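Local coordinates for protein glyoxalase-related enzyme (Fulvimarina pelagi, PDB 3BQX) that is of unknown function but belongs to the vicinal oxygen chelate superfamily and is related to glyoxalase, at residues A7-G12 and F46-W51; G14-S19 and E37-Q42; A20-E25 and E88-A93; G95-P100 and G111-P116. All coordinates share one frame; numbering follows the deposited sequence.

Interaction 1 (A7-G12 and F46-W51); sequences AVITLG and FVLATW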
loop_
_atom_site.group_PDB
_atom_site.type_symbol
_atom_site.label_atom_id
_atom_site.label_comp_id
_atom_site.label_asym_id
_atom_site.label_seq_id
_atom_site.Cartn_x
_atom_site.Cartn_y
_atom_site.Cartn_z
ATOM N N ALA A 7 8.591 2.007 -1.380
ATOM C CA ALA A 7 9.573 1.104 -0.800
ATOM C C ALA A 7 8.966 0.162 0.233
ATOM O O ALA A 7 9.369 -0.996 0.355
ATOM C CB ALA A 7 10.696 1.915 -0.152
ATOM N N VAL A 8 7.998 0.669 0.988
ATOM C CA VAL A 8 7.356 -0.125 2.029
ATOM C C VAL A 8 5.900 0.252 2.193
ATOM O O VAL A 8 5.558 1.431 2.124
ATOM C CB VAL A 8 8.007 0.121 3.420
ATOM C CG1 VAL A 8 7.425 -0.826 4.447
ATOM C CG2 VAL A 8 9.511 -0.017 3.342
ATOM N N ILE A 9 5.049 -0.754 2.378
ATOM C CA ILE A 9 3.635 -0.532 2.667
ATOM C C ILE A 9 3.578 -0.962 4.125
ATOM O O ILE A 9 3.854 -2.118 4.440
ATOM C CB ILE A 9 2.671 -1.466 1.899
ATOM C CG1 ILE A 9 2.757 -1.207 0.400
ATOM C CG2 ILE A 9 1.235 -1.266 2.415
ATOM C CD1 ILE A 9 1.890 -2.149 -0.424
ATOM N N THR A 10 3.258 -0.044 5.023
ATOM C CA THR A 10 3.191 -0.401 6.432
ATOM C C THR A 10 1.760 -0.366 6.918
ATOM O O THR A 10 1.073 0.644 6.786
ATOM C CB THR A 10 4.018 0.562 7.298
ATOM O OG1 THR A 10 5.396 0.466 6.925
ATOM C CG2 THR A 10 3.893 0.211 8.774
ATOM N N LEU A 11 1.311 -1.485 7.469
ATOM C CA LEU A 11 -0.040 -1.580 8.008
ATOM C C LEU A 11 0.055 -1.614 9.518
ATOM O O LEU A 11 0.849 -2.376 10.066
ATOM C CB LEU A 11 -0.729 -2.857 7.531
ATOM C CG LEU A 11 -0.822 -3.021 6.012
ATOM C CD1 LEU A 11 -1.455 -4.366 5.671
ATOM C CD2 LEU A 11 -1.640 -1.866 5.432
ATOM N N GLY A 12 -0.749 -0.792 10.188
ATOM C CA GLY A 12 -0.757 -0.785 11.641
ATOM C C GLY A 12 -1.639 -1.928 12.107
ATOM O O GLY A 12 -2.760 -2.085 11.622
ATOM N N PHE A 46 8.913 -4.298 -3.363
ATOM C CA PHE A 46 8.815 -3.513 -2.139
ATOM C C PHE A 46 8.624 -4.460 -0.965
ATOM O O PHE A 46 8.515 -5.675 -1.145
ATOM C CB PHE A 46 7.609 -2.575 -2.238
ATOM C CG PHE A 46 6.288 -3.295 -2.214
ATOM C CD1 PHE A 46 5.601 -3.468 -1.015
ATOM C CD2 PHE A 46 5.767 -3.854 -3.374
ATOM C CE1 PHE A 46 4.411 -4.192 -0.967
ATOM C CE2 PHE A 46 4.572 -4.583 -3.337
ATOM C CZ PHE A 46 3.900 -4.750 -2.129
ATOM N N VAL A 47 8.568 -3.889 0.230
ATOM C CA VAL A 47 8.388 -4.650 1.457
ATOM C C VAL A 47 7.044 -4.322 2.098
ATOM O O VAL A 47 6.627 -3.160 2.108
ATOM C CB VAL A 47 9.508 -4.304 2.463
ATOM C CG1 VAL A 47 9.336 -5.082 3.751
ATOM C CG2 VAL A 47 10.860 -4.599 1.843
ATOM N N LEU A 48 6.360 -5.347 2.600
ATOM C CA LEU A 48 5.098 -5.175 3.307
ATOM C C LEU A 48 5.448 -5.319 4.782
ATOM O O LEU A 48 6.081 -6.301 5.182
ATOM C CB LEU A 48 4.079 -6.258 2.916
ATOM C CG LEU A 48 2.830 -6.335 3.812
ATOM C CD1 LEU A 48 1.974 -5.091 3.623
ATOM C CD2 LEU A 48 2.016 -7.575 3.467
ATOM N N ALA A 49 5.068 -4.333 5.584
ATOM C CA ALA A 49 5.339 -4.375 7.010
ATOM C C ALA A 49 4.050 -4.310 7.800
ATOM O O ALA A 49 3.127 -3.589 7.423
ATOM C CB ALA A 49 6.227 -3.206 7.407
ATOM N N THR A 50 3.978 -5.092 8.874
ATOM C CA THR A 50 2.828 -5.067 9.782
ATOM C C THR A 50 3.461 -4.697 11.125
ATOM O O THR A 50 4.181 -5.489 11.730
ATOM C CB THR A 50 2.104 -6.429 9.847
ATOM O OG1 THR A 50 3.016 -7.455 10.262
ATOM C CG2 THR A 50 1.541 -6.781 8.487
ATOM N N TRP A 51 3.200 -3.465 11.554
ATOM C CA TRP A 51 3.777 -2.876 12.758
ATOM C C TRP A 51 2.700 -2.594 13.801
ATOM O O TRP A 51 1.632 -2.101 13.454
ATOM C CB TRP A 51 4.430 -1.561 12.331
ATOM C CG TRP A 51 5.491 -1.003 13.199
ATOM C CD1 TRP A 51 6.086 -1.597 14.276
ATOM C CD2 TRP A 51 6.168 0.242 12.999
ATOM N NE1 TRP A 51 7.102 -0.797 14.752
ATOM C CE2 TRP A 51 7.172 0.336 13.985
ATOM C CE3 TRP A 51 6.026 1.287 12.074
ATOM C CZ2 TRP A 51 8.033 1.433 14.076
ATOM C CZ3 TRP A 51 6.885 2.379 12.165
ATOM C CH2 TRP A 51 7.876 2.440 13.158
#

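Interaction 2 (G14-S19 and E37-Q42); sequences GDLEAS and EIIFYQ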
loop_
_atom_site.group_PDB
_atom_site.type_symbol
_atom_site.label_atom_id
_atom_site.label_comp_id
_atom_site.label_asym_id
_atom_site.label_seq_id
_atom_site.Cartn_x
_atom_site.Cartn_y
_atom_site.Cartn_z
ATOM N N GLY A 14 -2.852 -4.737 15.606
ATOM C CA GLY A 14 -2.990 -4.826 17.049
ATOM C C GLY A 14 -2.337 -6.042 17.676
ATOM O O GLY A 14 -1.910 -5.990 18.830
ATOM N N ASP A 15 -2.243 -7.132 16.922
ATOM C CA ASP A 15 -1.655 -8.367 17.433
ATOM C C ASP A 15 -0.831 -9.086 16.368
ATOM O O ASP A 15 -1.363 -9.487 15.333
ATOM C CB ASP A 15 -2.769 -9.295 17.923
ATOM C CG ASP A 15 -2.236 -10.535 18.607
ATOM O OD1 ASP A 15 -1.787 -10.428 19.769
ATOM O OD2 ASP A 15 -2.261 -11.616 17.981
ATOM N N LEU A 16 0.462 -9.265 16.631
ATOM C CA LEU A 16 1.348 -9.932 15.679
ATOM C C LEU A 16 0.970 -11.365 15.333
ATOM O O LEU A 16 1.044 -11.765 14.172
ATOM C CB LEU A 16 2.793 -9.925 16.182
ATOM C CG LEU A 16 3.701 -8.822 15.644
ATOM C CD1 LEU A 16 3.265 -7.483 16.202
ATOM C CD2 LEU A 16 5.140 -9.119 16.032
ATOM N N GLU A 17 0.581 -12.148 16.334
ATOM C CA GLU A 17 0.226 -13.533 16.071
ATOM C C GLU A 17 -0.982 -13.636 15.144
ATOM O O GLU A 17 -0.982 -14.433 14.203
ATOM C CB GLU A 17 -0.043 -14.276 17.385
ATOM C CG GLU A 17 -0.163 -15.784 17.215
ATOM C CD GLU A 17 -0.222 -16.523 18.539
ATOM O OE1 GLU A 17 -1.165 -16.273 19.320
ATOM O OE2 GLU A 17 0.675 -17.354 18.794
ATOM N N ALA A 18 -2.001 -12.821 15.400
ATOM C CA ALA A 18 -3.210 -12.834 14.578
ATOM C C ALA A 18 -2.879 -12.405 13.147
ATOM O O ALA A 18 -3.366 -12.989 12.178
ATOM C CB ALA A 18 -4.266 -11.904 15.180
ATOM N N SER A 19 -2.039 -11.383 13.025
ATOM C CA SER A 19 -1.637 -10.879 11.716
ATOM C C SER A 19 -0.777 -11.914 10.990
ATOM O O SER A 19 -0.989 -12.192 9.811
ATOM C CB SER A 19 -0.861 -9.573 11.884
ATOM O OG SER A 19 -0.618 -8.964 10.628
ATOM N N GLU A 37 7.573 -6.429 17.715
ATOM C CA GLU A 37 6.723 -5.317 17.298
ATOM C C GLU A 37 6.468 -5.167 15.803
ATOM O O GLU A 37 5.556 -4.441 15.409
ATOM C CB GLU A 37 7.276 -3.991 17.840
ATOM C CG GLU A 37 8.544 -3.505 17.164
ATOM C CD GLU A 37 9.034 -2.181 17.728
ATOM O OE1 GLU A 37 9.411 -2.152 18.920
ATOM O OE2 GLU A 37 9.037 -1.171 16.986
ATOM N N ILE A 38 7.245 -5.842 14.966
ATOM C CA ILE A 38 7.056 -5.688 13.528
ATOM C C ILE A 38 7.419 -6.935 12.733
ATOM O O ILE A 38 8.248 -7.742 13.162
ATOM C CB ILE A 38 7.907 -4.490 13.015
ATOM C CG1 ILE A 38 7.443 -4.033 11.632
ATOM C CG2 ILE A 38 9.378 -4.875 12.976
ATOM C CD1 ILE A 38 8.031 -2.667 11.220
ATOM N N ILE A 39 6.779 -7.090 11.581
ATOM C CA ILE A 39 7.058 -8.194 10.676
ATOM C C ILE A 39 7.202 -7.619 9.273
ATOM O O ILE A 39 6.407 -6.769 8.864
ATOM C CB ILE A 39 5.926 -9.245 10.661
ATOM C CG1 ILE A 39 5.802 -9.889 12.044
ATOM C CG2 ILE A 39 6.212 -10.302 9.599
ATOM C CD1 ILE A 39 4.662 -10.880 12.166
ATOM N N PHE A 40 8.233 -8.058 8.556
ATOM C CA PHE A 40 8.463 -7.618 7.183
ATOM C C PHE A 40 8.357 -8.809 6.244
ATOM O O PHE A 40 8.880 -9.890 6.540
ATOM C CB PHE A 40 9.871 -7.037 6.980
ATOM C CG PHE A 40 10.120 -5.722 7.668
ATOM C CD1 PHE A 40 9.212 -4.679 7.578
ATOM C CD2 PHE A 40 11.306 -5.512 8.361
ATOM C CE1 PHE A 40 9.483 -3.440 8.168
ATOM C CE2 PHE A 40 11.583 -4.278 8.952
ATOM C CZ PHE A 40 10.668 -3.243 8.852
ATOM N N TYR A 41 7.684 -8.610 5.115
ATOM C CA TYR A 41 7.555 -9.640 4.089
ATOM C C TYR A 41 8.140 -9.042 2.811
ATOM O O TYR A 41 7.816 -7.909 2.454
ATOM C CB TYR A 41 6.084 -9.986 3.821
ATOM C CG TYR A 41 5.300 -10.500 5.012
ATOM C CD1 TYR A 41 5.236 -11.865 5.298
ATOM C CD2 TYR A 41 4.619 -9.621 5.846
ATOM C CE1 TYR A 41 4.506 -12.338 6.389
ATOM C CE2 TYR A 41 3.891 -10.079 6.936
ATOM C CZ TYR A 41 3.839 -11.438 7.202
ATOM O OH TYR A 41 3.136 -11.880 8.297
ATOM N N GLN A 42 9.013 -9.776 2.125
ATOM C CA GLN A 42 9.576 -9.273 0.879
ATOM C C GLN A 42 8.562 -9.498 -0.234
ATOM O O GLN A 42 8.163 -10.636 -0.498
ATOM C CB GLN A 42 10.882 -9.990 0.532
ATOM C CG GLN A 42 11.508 -9.472 -0.767
ATOM C CD GLN A 42 11.927 -8.015 -0.675
ATOM O OE1 GLN A 42 12.768 -7.660 0.144
ATOM N NE2 GLN A 42 11.332 -7.164 -1.506
HETATM O O HOH W 1 1.868 -10.013 9.853
#

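Interaction 3 (A20-E25 and E88-A93); sequences ARFYGE and ERLVAA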
loop_
_atom_site.group_PDB
_atom_site.type_symbol
_atom_site.label_atom_id
_atom_site.label_comp_id
_atom_site.label_asym_id
_atom_site.label_seq_id
_atom_site.Cartn_x
_atom_site.Cartn_y
_atom_site.Cartn_z
ATOM N N ALA A 20 0.187 -12.492 11.703
ATOM C CA ALA A 20 1.065 -13.503 11.119
ATOM C C ALA A 20 0.268 -14.714 10.629
ATOM O O ALA A 20 0.637 -15.349 9.640
ATOM C CB ALA A 20 2.112 -13.941 12.140
ATOM N N ARG A 21 -0.817 -15.037 11.329
ATOM C CA ARG A 21 -1.664 -16.162 10.945
ATOM C C ARG A 21 -2.345 -15.886 9.604
ATOM O O ARG A 21 -2.375 -16.746 8.721
ATOM C CB ARG A 21 -2.728 -16.416 12.018
ATOM C CG ARG A 21 -3.686 -17.541 11.673
ATOM C CD ARG A 21 -4.914 -17.507 12.566
ATOM N NE ARG A 21 -5.922 -18.475 12.147
ATOM C CZ ARG A 21 -7.188 -18.448 12.547
ATOM N NH1 ARG A 21 -7.602 -17.498 13.377
ATOM N NH2 ARG A 21 -8.044 -19.367 12.117
ATOM N N PHE A 22 -2.890 -14.681 9.461
ATOM C CA PHE A 22 -3.563 -14.288 8.231
ATOM C C PHE A 22 -2.615 -14.306 7.034
ATOM O O PHE A 22 -2.900 -14.927 6.013
ATOM C CB PHE A 22 -4.159 -12.884 8.373
ATOM C CG PHE A 22 -4.881 -12.402 7.142
ATOM C CD1 PHE A 22 -6.152 -12.879 6.830
ATOM C CD2 PHE A 22 -4.288 -11.471 6.287
ATOM C CE1 PHE A 22 -6.825 -12.439 5.689
ATOM C CE2 PHE A 22 -4.955 -11.025 5.142
ATOM C CZ PHE A 22 -6.226 -11.510 4.844
ATOM N N TYR A 23 -1.477 -13.630 7.159
ATOM C CA TYR A 23 -0.534 -13.574 6.049
ATOM C C TYR A 23 0.220 -14.877 5.830
ATOM O O TYR A 23 0.528 -15.234 4.692
ATOM C CB TYR A 23 0.426 -12.385 6.240
ATOM C CG TYR A 23 -0.316 -11.068 6.094
ATOM C CD1 TYR A 23 -0.793 -10.656 4.853
ATOM C CD2 TYR A 23 -0.648 -10.311 7.209
ATOM C CE1 TYR A 23 -1.593 -9.530 4.725
ATOM C CE2 TYR A 23 -1.455 -9.182 7.100
ATOM C CZ TYR A 23 -1.928 -8.801 5.853
ATOM O OH TYR A 23 -2.775 -7.721 5.743
ATOM N N GLY A 24 0.478 -15.605 6.912
ATOM C CA GLY A 24 1.192 -16.865 6.794
ATOM C C GLY A 24 0.329 -18.047 6.386
ATOM O O GLY A 24 0.612 -18.711 5.389
ATOM N N GLU A 25 -0.726 -18.313 7.151
ATOM C CA GLU A 25 -1.617 -19.432 6.857
ATOM C C GLU A 25 -2.656 -19.102 5.792
ATOM O O GLU A 25 -3.133 -19.992 5.083
ATOM C CB GLU A 25 -2.320 -19.893 8.135
ATOM C CG GLU A 25 -1.380 -20.491 9.170
ATOM C CD GLU A 25 -2.097 -20.898 10.444
ATOM O OE1 GLU A 25 -3.076 -21.668 10.354
ATOM O OE2 GLU A 25 -1.678 -20.450 11.534
ATOM N N GLU A 88 -11.170 -18.339 0.387
ATOM C CA GLU A 88 -11.595 -19.268 1.430
ATOM C C GLU A 88 -10.459 -19.467 2.429
ATOM O O GLU A 88 -10.688 -19.537 3.636
ATOM C CB GLU A 88 -11.981 -20.624 0.830
ATOM C CG GLU A 88 -13.143 -20.578 -0.148
ATOM C CD GLU A 88 -13.557 -21.958 -0.621
ATOM O OE1 GLU A 88 -12.674 -22.738 -1.040
ATOM O OE2 GLU A 88 -14.769 -22.263 -0.580
ATOM N N ARG A 89 -9.233 -19.557 1.916
ATOM C CA ARG A 89 -8.064 -19.744 2.765
ATOM C C ARG A 89 -7.836 -18.520 3.649
ATOM O O ARG A 89 -7.463 -18.646 4.814
ATOM C CB ARG A 89 -6.817 -20.019 1.913
ATOM C CG ARG A 89 -6.871 -21.335 1.138
ATOM C CD ARG A 89 -5.483 -21.800 0.703
ATOM N NE ARG A 89 -4.926 -21.017 -0.398
ATOM C CZ ARG A 89 -5.312 -21.123 -1.666
ATOM N NH1 ARG A 89 -6.264 -21.985 -2.006
ATOM N NH2 ARG A 89 -4.739 -20.375 -2.599
ATOM N N LEU A 90 -8.073 -17.331 3.102
ATOM C CA LEU A 90 -7.896 -16.110 3.881
ATOM C C LEU A 90 -8.925 -16.048 5.004
ATOM O O LEU A 90 -8.609 -15.669 6.130
ATOM C CB LEU A 90 -8.033 -14.873 2.989
ATOM C CG LEU A 90 -6.969 -14.677 1.907
ATOM C CD1 LEU A 90 -7.278 -13.410 1.116
ATOM C CD2 LEU A 90 -5.586 -14.575 2.546
ATOM N N VAL A 91 -10.164 -16.418 4.690
ATOM C CA VAL A 91 -11.227 -16.409 5.687
ATOM C C VAL A 91 -10.924 -17.417 6.791
ATOM O O VAL A 91 -11.110 -17.133 7.970
ATOM C CB VAL A 91 -12.590 -16.755 5.058
ATOM C CG1 VAL A 91 -13.649 -16.897 6.150
ATOM C CG2 VAL A 91 -12.991 -15.662 4.074
ATOM N N ALA A 92 -10.445 -18.591 6.395
ATOM C CA ALA A 92 -10.109 -19.643 7.349
ATOM C C ALA A 92 -8.943 -19.236 8.246
ATOM O O ALA A 92 -8.764 -19.788 9.329
ATOM C CB ALA A 92 -9.766 -20.922 6.603
ATOM N N ALA A 93 -8.153 -18.265 7.792
ATOM C CA ALA A 93 -6.999 -17.797 8.552
ATOM C C ALA A 93 -7.290 -16.551 9.393
ATOM O O ALA A 93 -6.369 -15.892 9.882
ATOM C CB ALA A 93 -5.838 -17.527 7.602
HETATM O O HOH W 2 -5.913 -20.754 10.065
HETATM O O HOH W 3 -6.117 -20.859 5.480
#

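Interaction 4 (G95-P100 and G111-P116); sequences GQLLRP and GYVADP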
loop_
_atom_site.group_PDB
_atom_site.type_symbol
_atom_site.label_atom_id
_atom_site.label_comp_id
_atom_site.label_asym_id
_atom_site.label_seq_id
_atom_site.Cartn_x
_atom_site.Cartn_y
_atom_site.Cartn_z
ATOM N N GLY A 95 -9.563 -14.031 8.260
ATOM C CA GLY A 95 -10.056 -12.937 7.443
ATOM C C GLY A 95 -11.561 -12.755 7.524
ATOM O O GLY A 95 -12.290 -13.693 7.844
ATOM N N GLN A 96 -12.024 -11.539 7.246
ATOM C CA GLN A 96 -13.449 -11.231 7.264
ATOM C C GLN A 96 -13.920 -11.032 5.833
ATOM O O GLN A 96 -13.462 -10.124 5.134
ATOM C CB GLN A 96 -13.723 -9.967 8.084
ATOM C CG GLN A 96 -15.168 -9.442 8.015
ATOM C CD GLN A 96 -16.213 -10.484 8.405
ATOM O OE1 GLN A 96 -16.086 -11.158 9.427
ATOM N NE2 GLN A 96 -17.262 -10.606 7.592
ATOM N N LEU A 97 -14.824 -11.899 5.394
ATOM C CA LEU A 97 -15.369 -11.824 4.047
ATOM C C LEU A 97 -16.217 -10.563 3.906
ATOM O O LEU A 97 -17.173 -10.359 4.656
ATOM C CB LEU A 97 -16.222 -13.067 3.763
ATOM C CG LEU A 97 -16.899 -13.179 2.396
ATOM C CD1 LEU A 97 -15.867 -13.104 1.279
ATOM C CD2 LEU A 97 -17.658 -14.498 2.329
ATOM N N LEU A 98 -15.858 -9.716 2.946
ATOM C CA LEU A 98 -16.586 -8.471 2.707
ATOM C C LEU A 98 -17.432 -8.555 1.446
ATOM O O LEU A 98 -18.537 -8.015 1.391
ATOM C CB LEU A 98 -15.610 -7.289 2.601
ATOM C CG LEU A 98 -14.824 -6.925 3.863
ATOM C CD1 LEU A 98 -13.859 -5.783 3.548
ATOM C CD2 LEU A 98 -15.781 -6.529 4.979
ATOM N N ARG A 99 -16.914 -9.232 0.429
ATOM C CA ARG A 99 -17.646 -9.381 -0.816
ATOM C C ARG A 99 -17.268 -10.658 -1.552
ATOM O O ARG A 99 -16.124 -10.830 -1.965
ATOM C CB ARG A 99 -17.399 -8.175 -1.734
ATOM C CG ARG A 99 -18.091 -8.299 -3.079
ATOM C CD ARG A 99 -18.089 -6.993 -3.852
ATOM N NE ARG A 99 -18.973 -7.087 -5.011
ATOM C CZ ARG A 99 -19.693 -6.078 -5.492
ATOM N NH1 ARG A 99 -19.638 -4.884 -4.920
ATOM N NH2 ARG A 99 -20.488 -6.272 -6.535
ATOM N N PRO A 100 -18.220 -11.595 -1.697
ATOM C CA PRO A 100 -17.931 -12.843 -2.403
ATOM C C PRO A 100 -17.536 -12.502 -3.841
ATOM O O PRO A 100 -18.030 -11.530 -4.413
ATOM C CB PRO A 100 -19.255 -13.595 -2.324
ATOM C CG PRO A 100 -19.812 -13.136 -1.018
ATOM C CD PRO A 100 -19.544 -11.650 -1.051
ATOM N N GLY A 111 -13.134 -10.411 -5.458
ATOM C CA GLY A 111 -13.844 -10.384 -4.195
ATOM C C GLY A 111 -13.014 -9.617 -3.181
ATOM O O GLY A 111 -11.890 -9.210 -3.485
ATOM N N TYR A 112 -13.548 -9.413 -1.983
ATOM C CA TYR A 112 -12.829 -8.682 -0.944
ATOM C C TYR A 112 -12.833 -9.407 0.394
ATOM O O TYR A 112 -13.848 -9.982 0.802
ATOM C CB TYR A 112 -13.441 -7.291 -0.748
ATOM C CG TYR A 112 -13.153 -6.295 -1.851
ATOM C CD1 TYR A 112 -11.970 -5.551 -1.855
ATOM C CD2 TYR A 112 -14.088 -6.051 -2.864
ATOM C CE1 TYR A 112 -11.731 -4.585 -2.830
ATOM C CE2 TYR A 112 -13.853 -5.091 -3.843
ATOM C CZ TYR A 112 -12.675 -4.359 -3.817
ATOM O OH TYR A 112 -12.452 -3.372 -4.750
ATOM N N VAL A 113 -11.691 -9.376 1.075
ATOM C CA VAL A 113 -11.533 -9.989 2.387
ATOM C C VAL A 113 -10.619 -9.080 3.186
ATOM O O VAL A 113 -9.566 -8.674 2.691
ATOM C CB VAL A 113 -10.880 -11.391 2.293
ATOM C CG1 VAL A 113 -10.650 -11.951 3.690
ATOM C CG2 VAL A 113 -11.761 -12.331 1.485
ATOM N N ALA A 114 -11.009 -8.749 4.407
ATOM C CA ALA A 114 -10.178 -7.885 5.228
ATOM C C ALA A 114 -9.330 -8.706 6.183
ATOM O O ALA A 114 -9.740 -9.784 6.624
ATOM C CB ALA A 114 -11.038 -6.914 6.007
ATOM N N ASP A 115 -8.135 -8.210 6.497
ATOM C CA ASP A 115 -7.282 -8.930 7.424
ATOM C C ASP A 115 -7.831 -8.728 8.841
ATOM O O ASP A 115 -8.805 -8.000 9.028
ATOM C CB ASP A 115 -5.796 -8.513 7.245
ATOM C CG ASP A 115 -5.426 -7.187 7.897
ATOM O OD1 ASP A 115 -6.254 -6.512 8.537
ATOM O OD2 ASP A 115 -4.236 -6.822 7.755
ATOM N N PRO A 116 -7.240 -9.389 9.850
ATOM C CA PRO A 116 -7.721 -9.259 11.232
ATOM C C PRO A 116 -7.877 -7.849 11.779
ATOM O O PRO A 116 -8.665 -7.618 12.698
ATOM C CB PRO A 116 -6.694 -10.055 12.033
ATOM C CG PRO A 116 -6.264 -11.102 11.081
ATOM C CD PRO A 116 -6.112 -10.333 9.780
#

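Interaction 1 (A7-G12 and F46-W51)
Val8 to Gly12 and Val47 to Trp51 pair as parallel neighbours in a mixed sheet, their axes 4.6 Å apart and inclined by 20°. Five backbone hydrogen bonds tie them: Val47 N to Ala7 O, Ile9 N to Val47 O, Ala49 N to Ile9 O, Leu11 N to Ala49 O and Trp51 N to Leu11 O. The bond from Ala49 N to Ile9 O is the straightest of these, 2.8 Å long with 175° at the hydrogen. CA-H...O contacts supplement the ladder, as where Val8 CA lies 3.1 Å from Val47 O.

Apolar contacts fall on both faces. On one, Ile9 CD1 stands 3.3 Å from Phe46 CE1, approaching the ring obliquely, while Leu48 CD1 meets Leu11 CD1 at 4.1 Å. On the other, Val8 CG1 lies against Ala49 CB, and Thr10 CG2, anti to the backbone N, touches Trp51 CB and the edge of the indole at CE3. The indole NE1 is hydrogen-bonded to Glu37.

Strand 8-12 thus spends one edge on 47-51, through backbone polar bonds and almost wholly apolar side-chain contacts, while Val8 to Leu11 pair on the other edge with an antiparallel strand of the second subunit, continuing the sheet across the dimer interface.

Interaction 2 (G14-S19 and E37-Q42)
Leu16 meets Ile39 where the first turn of helix 16-26 lies against strand 38-42, and the two side chains slide past each other in opposite directions. With CG1 anti to its own carbonyl carbon (chi1 -64°), Ile39 places that branch 4.1 Å from Leu16 CD2, while Leu16 CG lies 4.2 Å from Ile39 CD1. The other branch of the leucine, CD1, rests 3.9 Å from Glu37 O, and CD2 also approaches the backbone nitrogens of Glu37 and Ile38, so both methyls touch the main chain of 37-42.

Polar linkage is indirect. One water is held by Ser19 OG at 2.8 Å and by Tyr41 OH at 2.7 Å, and it lies at the edge of the tyrosine ring, in its plane. This water spans the helix-to-strand gap at the buried Ser19, where no direct hydrogen bond joins the segments.

Asp15 is the N-cap: its OD2 accepts from Ala18 N at 2.9 Å, met on the anti side of the carboxylate, which secures the start of the helix that carries Leu16.

Helix 16-26 lies over one face of the sheet, as Leu16 also touches Leu52 of strand 47-52, and Ile39 packs on Thr50 of that strand and on Arg34 of strand 33-34, the other neighbour of strand 38-42.

Interaction 3 (A20-E25 and E88-A93)
Phe22 and Ala93 bring the backbones closest, with their CA atoms 4.9 Å apart, where helix 16-26 passes the C-terminal end of helix 83-92; residues 22-25 form a wider pi-type turn. Each helix is followed in the chain by strands of its own four-stranded sheet, so the contact joins the two halves of the fold, consistent with the paired modules of the vicinal oxygen chelate family.

Phe22 makes the main apolar contact. Its CG is anti to the backbone N (chi1 -180°), and the ring crosses Leu90 obliquely: CE1 lies 3.8 Å from Leu90 CB and CZ 3.9 Å from Leu90 CD2. The same CE1 also approaches Leu90 O, while Ala93 O lies at the ring edge near its plane. Ala93 CB fits against the helix backbone, 3.7 Å from Arg21 O, and also touches Glu25.

Arg21 reaches across with a chain extended from CG to NE. Its guanidinium has the carbonyl carbon of Ala93 over its centre, 3.6 Å above the plane. Arg21 NH2 comes within 2.9 Å of Ala92 O.

Two waters complete the polar side. One accepts from Arg21 NE and donates to Glu25 OE1 and to Ala92 O. The other donates to Glu25 O and, at 2.7 Å, to Arg89 O. Phe22 also packs on Asp115 and Pro116.

The contact therefore has an apolar inner part and a hydrated outer part. The positive guanidinium beside the carbonyls of Ala92 and Ala93 would be expected to interact favourably with the negative end of the helix dipole, while one water bridges main-chain oxygens and the other ties two charged side chains to Ala92 O.

Interaction 4 (G95-P100 and G111-P116)
A beta hairpin formed by strands 96-102 and 109-114 carries this contact, and a classic beta bulge interrupts its antiparallel ladder: Leu98 and Arg99 together face Tyr112. Tyr112 O accepts from both Leu98 N, at 3.0 Å, and Arg99 N, at 3.2 Å, the two donors arriving from the same face of its carbonyl plane. Tyr112 N returns a 2.9 Å bond to Arg99 O, lying in that carbonyl's plane and on a lone pair. Before the bulge, Gln96 and Ala114 form a hydrogen-bonded pair, Gln96 N to Ala114 O and Ala114 N to Gln96 O, and Leu97 and Val113 a non-hydrogen-bonded one.

The side chains sort by face. Leu98 CB lies 4.0 Å from Tyr112 CB, and Leu98 CD1 reaches Ala114 CB at 3.9 Å. Arg99 CB meets the edge of the tyrosine ring at CD2, 4.1 Å away, before its chain, extended from CG to NE, carries NE to a salt bridge with Asp102. On the other face Leu97 CD1 touches Val113 CG2 at 4.2 Å, the two side chains crossing at a slant.

Leu97 and Val113 turn to helix 83-92, both packing on Met87. Leu98 and Tyr112 touch Ile120 of strand 120-125, which borders strand 109-114, and Tyr112 OH is hydrogen-bonded to Asp59 of the second subunit.

In the fold
The chain builds two four-stranded mixed sheets of the same strand order, 1-4-3-2, a repetition consistent with the paired beta-alpha-beta-beta-beta modules of the vicinal oxygen chelate fold. Interactions 1 and 2 share the first sheet, centres about 10 Å apart, and interaction 2 falls between the two segments of interaction 1 along the chain. Interaction 4 lies in the second sheet, its centre about 19 Å from that of interaction 1 and across the chain's centre. Interaction 3 joins helix 16-26, which it shares with interaction 2, to helix 83-92, thus linking the two halves; Tyr23 reaches Asp115 of interaction 4. Interactions 1 and 4 both touch the second subunit, so both sheets take part in that interface.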